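Beta-glucoside kinase (Listeria monocytogenes, PDB 4HTL) catalyses the ATP-dependent phosphorylation of cellobiose to cellobiose-6'-phosphate and may also regulate transcription of the cellobiose uptake operon. Local coordinates at the interface of chains A and B. Residues are numbered along the deposited sequence; one frame, centred on the assembly and turned at random. Chains: chain A/B, Beta-glucoside kinase.

The interface of chains A and B. Residues chain A 147-148, 150-153; chain B 234-237.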
loop_
_atom_site.group_PDB
_atom_site.type_symbol
_atom_site.label_atom_id
_atom_site.label_comp_id
_atom_site.label_asym_id
_atom_site.label_seq_id
_atom_site.Cartn_x
_atom_site.Cartn_y
_atom_site.Cartn_z
ATOM N N ARG A 147 -3.620 -10.257 0.344
ATOM C CA ARG A 147 -3.151 -10.906 1.588
ATOM C C ARG A 147 -1.647 -10.789 1.776
ATOM O O ARG A 147 -1.171 -10.929 2.874
ATOM C CB ARG A 147 -3.541 -12.366 1.609
ATOM C CG ARG A 147 -5.032 -12.603 1.542
ATOM C CD ARG A 147 -5.346 -14.071 1.643
ATOM N NE ARG A 147 -6.732 -14.382 1.379
ATOM C CZ ARG A 147 -7.259 -14.440 0.160
ATOM N NH1 ARG A 147 -6.508 -14.190 -0.913
ATOM N NH2 ARG A 147 -8.515 -14.752 0.009
ATOM N N GLY A 148 -0.927 -10.594 0.657
ATOM C CA GLY A 148 0.502 -10.513 0.604
ATOM C C GLY A 148 1.208 -11.855 0.367
ATOM O O GLY A 148 0.598 -12.923 0.403
ATOM N N ARG A 150 3.259 -13.534 2.172
ATOM C CA ARG A 150 3.262 -14.377 3.346
ATOM C C ARG A 150 2.036 -14.135 4.212
ATOM O O ARG A 150 2.036 -14.469 5.399
ATOM C CB ARG A 150 4.569 -14.222 4.131
ATOM C CG ARG A 150 5.842 -14.653 3.403
ATOM C CD ARG A 150 7.054 -14.316 4.288
ATOM N NE ARG A 150 8.294 -14.910 3.817
ATOM C CZ ARG A 150 9.049 -14.410 2.828
ATOM N NH1 ARG A 150 8.731 -13.279 2.192
ATOM N NH2 ARG A 150 10.145 -15.035 2.475
ATOM N N PHE A 151 0.959 -13.619 3.585
ATOM C CA PHE A 151 -0.329 -13.470 4.259
ATOM C C PHE A 151 -0.268 -12.433 5.370
ATOM O O PHE A 151 -1.055 -12.491 6.343
ATOM C CB PHE A 151 -0.820 -14.829 4.781
ATOM C CG PHE A 151 -0.705 -15.895 3.754
ATOM C CD1 PHE A 151 -1.503 -15.846 2.628
ATOM C CD2 PHE A 151 0.252 -16.890 3.856
ATOM C CE1 PHE A 151 -1.389 -16.794 1.639
ATOM C CE2 PHE A 151 0.379 -17.823 2.850
ATOM C CZ PHE A 151 -0.429 -17.760 1.737
ATOM N N ARG A 152 0.637 -11.481 5.203
ATOM C CA ARG A 152 0.858 -10.444 6.190
ATOM C C ARG A 152 0.310 -9.063 5.811
ATOM O O ARG A 152 0.390 -8.124 6.639
ATOM C CB ARG A 152 2.342 -10.321 6.530
ATOM C CG ARG A 152 2.999 -11.629 6.930
ATOM C CD ARG A 152 4.410 -11.536 7.396
ATOM N NE ARG A 152 5.279 -11.137 6.308
ATOM C CZ ARG A 152 6.600 -11.262 6.309
ATOM N NH1 ARG A 152 7.240 -11.816 7.322
ATOM N NH2 ARG A 152 7.275 -10.846 5.256
ATOM N N ALA A 153 -0.145 -8.901 4.580
ATOM C CA ALA A 153 -0.492 -7.559 4.066
ATOM C C ALA A 153 -1.586 -6.896 4.899
ATOM O O ALA A 153 -2.390 -7.564 5.563
ATOM C CB ALA A 153 -0.900 -7.625 2.612
ATOM N N TYR B 234 5.208 -3.452 5.427
ATOM C CA TYR B 234 4.071 -3.765 6.316
ATOM C C TYR B 234 2.722 -3.657 5.580
ATOM O O TYR B 234 1.803 -4.407 5.835
ATOM C CB TYR B 234 4.144 -2.920 7.612
ATOM C CG TYR B 234 5.183 -3.535 8.544
ATOM C CD1 TYR B 234 6.476 -3.101 8.575
ATOM C CD2 TYR B 234 4.834 -4.537 9.409
ATOM C CE1 TYR B 234 7.412 -3.692 9.401
ATOM C CE2 TYR B 234 5.744 -5.154 10.214
ATOM C CZ TYR B 234 7.040 -4.700 10.245
ATOM O OH TYR B 234 7.995 -5.331 11.012
ATOM N N LEU B 235 2.612 -2.714 4.645
ATOM C CA LEU B 235 1.387 -2.536 3.950
ATOM C C LEU B 235 1.125 -3.666 2.933
ATOM O O LEU B 235 0.044 -4.256 2.924
ATOM C CB LEU B 235 1.308 -1.166 3.278
ATOM C CG LEU B 235 1.253 0.085 4.200
ATOM C CD1 LEU B 235 1.237 1.380 3.387
ATOM C CD2 LEU B 235 0.092 -0.040 5.094
ATOM N N PHE B 236 2.091 -3.912 2.042
ATOM C CA PHE B 236 1.880 -4.782 0.926
ATOM C C PHE B 236 2.351 -6.225 1.161
ATOM O O PHE B 236 1.934 -7.144 0.436
ATOM C CB PHE B 236 2.663 -4.243 -0.311
ATOM C CG PHE B 236 2.076 -2.976 -0.895
ATOM C CD1 PHE B 236 0.970 -3.043 -1.729
ATOM C CD2 PHE B 236 2.549 -1.748 -0.512
ATOM C CE1 PHE B 236 0.381 -1.885 -2.244
ATOM C CE2 PHE B 236 1.986 -0.577 -1.045
ATOM C CZ PHE B 236 0.872 -0.641 -1.873
ATOM N N ASP B 237 3.280 -6.414 2.074
ATOM C CA ASP B 237 3.902 -7.730 2.308
ATOM C C ASP B 237 4.394 -8.325 0.995
ATOM O O ASP B 237 4.089 -9.465 0.653
ATOM C CB ASP B 237 2.935 -8.659 3.066
ATOM C CG ASP B 237 3.517 -10.054 3.365
ATOM O OD1 ASP B 237 4.736 -10.162 3.647
ATOM O OD2 ASP B 237 2.758 -11.060 3.257
HETATM O O HOH W 1 6.366 -11.568 1.937
HETATM O O HOH W 2 2.725 -6.901 6.459
#
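B:Asp237 CB, the methylene of the aspartate, packs against A:Ala153 CA (3.7 Å) and A:Gly148 CA (3.9 Å). Small residues suit these places, as they probably let the loop approach a short acid closely. The methyl of A:Ala153 lies beside the last carbonyls of the B helix, its CB 3.5 Å from B:Leu235 O. With CG anti to its backbone N (chi1 -179°), B:Asp237 carries its carboxylate into the loop; two oxygens, each able to accept several bonds, suit the donors there. B:Asp237 OD2 takes A:Arg150 N at 2.7 Å, on its syn side but tilted out of plane, and A:Arg152 N at 2.9 Å from the opposite face. B:Asp237 OD1 is gripped side-on by A:Arg152, whose NE lies 2.9 Å away in a salt bridge while NH2 bonds nearly along the C-O axis; arginine can offer both to one oxygen. It bends at chi3 (-67°), its plane turned 62° from the carboxylate; such donors would favour a charged aspartate. A:Arg150 CD lies over one face of the A:Arg152 guanidinium, toward its rim. The extended A:Arg150 side chain meets the acid through water: a water bonded to its NH1 lies 2.7 Å from B:Asp237 OD1. Another water bridges A:Arg152 O and B:Tyr234 O. The site pairs the loop following strand 144-145 with the C-terminal end of helix 212-236 and B:Asp237 directly after it, and recurs with chains exchanged across the deposited dimer's two-fold axis.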